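Local coordinates for FACT-Spt16 (Cicer arietinum, PDB 5CE6), which is a subunit of the histone chaperone complex FACT, its N-terminal domain being linked to binding of histones H3-H4, at residues 189-192 with 193-196. Residues are numbered along the deposited sequence; the frame is centred on the assembly and turned at random.
Sequences NGFS and ALFA
F191 and F195, one helical turn apart, send their rings the same way off helix 188-196. Followed outward from CB, the F195 side chain first runs past the backbone one turn back: CB lies 3.5 Å from F191 O, and CG and CD2 come closer still, CG at 3.3 Å, so that the carbonyl oxygen sits over one face of the ring. With CG anti to its own carbonyl carbon (chi1 -61°), the ring is laid back along the preceding turn. CE2 then meets F191 CB at 4.0 Å, and CZ ends 4.1 Å from F191 CD1. The two ring planes are near parallel, at 22°, but slid apart with centroids 6.0 Å from each other, so they barely overlap and meet as apolar neighbours. On the other flank L194 CD2 approaches the F191 ring obliquely, 4.2 Å from CD1. Large, flat, apolar residues suit this buried side: W48 meets F191 and W76 of helix 69-78 meets F195, each edge-to-face. With an alanine here instead of F195, W76 would probably lose that edge-to-face contact, and a gap would be likely to open beside F191 CB. G190, with no side chain, fits its buried place, while the small A193 packs on L47 and H39. The backbone bond from F195 N to F191 O (2.8 Å) fixes the spacing of the two phenylalanines, and that from L194 N to G190 O continues the pattern. Such i to i+4 bonds are those of an alpha-helix, and phenylalanines four residues apart on its buried side, with N189 exposed, make it amphipathic, its aromatic side packed against helix 69-78 and strand 53-58 in the N-terminal lobe.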
loop_
_atom_site.group_PDB
_atom_site.type_symbol
_atom_site.label_atom_id
_atom_site.label_comp_id
_atom_site.label_asym_id
_atom_site.label_seq_id
_atom_site.Cartn_x
_atom_site.Cartn_y
_atom_site.Cartn_z
ATOM N N ASN A 189 -12.170 8.944 1.164
ATOM C CA ASN A 189 -11.294 10.099 1.042
ATOM C C ASN A 189 -10.977 10.709 2.397
ATOM O O ASN A 189 -9.952 11.372 2.568
ATOM C CB ASN A 189 -11.908 11.151 0.114
ATOM C CG ASN A 189 -11.994 10.678 -1.325
ATOM O OD1 ASN A 189 -11.265 9.779 -1.734
ATOM N ND2 ASN A 189 -12.886 11.287 -2.100
ATOM N N GLY A 190 -11.858 10.489 3.365
ATOM C CA GLY A 190 -11.604 10.983 4.704
ATOM C C GLY A 190 -10.497 10.170 5.340
ATOM O O GLY A 190 -9.536 10.721 5.886
ATOM N N PHE A 191 -10.635 8.851 5.280
ATOM C CA PHE A 191 -9.597 7.969 5.803
ATOM C C PHE A 191 -8.260 8.162 5.087
ATOM O O PHE A 191 -7.204 8.135 5.724
ATOM C CB PHE A 191 -10.051 6.513 5.741
ATOM C CG PHE A 191 -11.086 6.171 6.765
ATOM C CD1 PHE A 191 -10.813 6.339 8.118
ATOM C CD2 PHE A 191 -12.331 5.701 6.385
ATOM C CE1 PHE A 191 -11.764 6.027 9.079
ATOM C CE2 PHE A 191 -13.291 5.390 7.337
ATOM C CZ PHE A 191 -13.004 5.549 8.687
ATOM N N SER A 192 -8.311 8.373 3.773
ATOM C CA SER A 192 -7.100 8.632 2.985
ATOM C C SER A 192 -6.340 9.857 3.492
ATOM O O SER A 192 -5.117 9.821 3.654
ATOM C CB SER A 192 -7.449 8.802 1.505
ATOM O OG SER A 192 -6.313 9.213 0.760
ATOM N N ALA A 193 -7.071 10.936 3.754
ATOM C CA ALA A 193 -6.475 12.149 4.307
ATOM C C ALA A 193 -5.927 11.880 5.708
ATOM O O ALA A 193 -4.835 12.317 6.058
ATOM C CB ALA A 193 -7.503 13.275 4.340
ATOM N N LEU A 194 -6.700 11.152 6.509
ATOM C CA LEU A 194 -6.304 10.820 7.866
ATOM C C LEU A 194 -5.008 10.016 7.922
ATOM O O LEU A 194 -4.143 10.276 8.765
ATOM C CB LEU A 194 -7.428 10.032 8.554
ATOM C CG LEU A 194 -7.267 9.767 10.043
ATOM C CD1 LEU A 194 -7.218 11.073 10.824
ATOM C CD2 LEU A 194 -8.433 8.914 10.519
ATOM N N PHE A 195 -4.870 9.045 7.021
ATOM C CA PHE A 195 -3.699 8.170 7.025
ATOM C C PHE A 195 -2.519 8.790 6.267
ATOM O O PHE A 195 -1.411 8.272 6.339
ATOM C CB PHE A 195 -4.000 6.812 6.388
ATOM C CG PHE A 195 -5.084 6.018 7.080
ATOM C CD1 PHE A 195 -5.301 6.136 8.449
ATOM C CD2 PHE A 195 -5.887 5.153 6.344
ATOM C CE1 PHE A 195 -6.308 5.391 9.073
ATOM C CE2 PHE A 195 -6.895 4.405 6.958
ATOM C CZ PHE A 195 -7.103 4.530 8.326
ATOM N N ALA A 196 -2.750 9.909 5.580
ATOM C CA ALA A 196 -1.766 10.449 4.623
ATOM C C ALA A 196 -0.435 10.896 5.228
ATOM O O ALA A 196 0.631 10.605 4.682
ATOM C CB ALA A 196 -2.376 11.589 3.813
#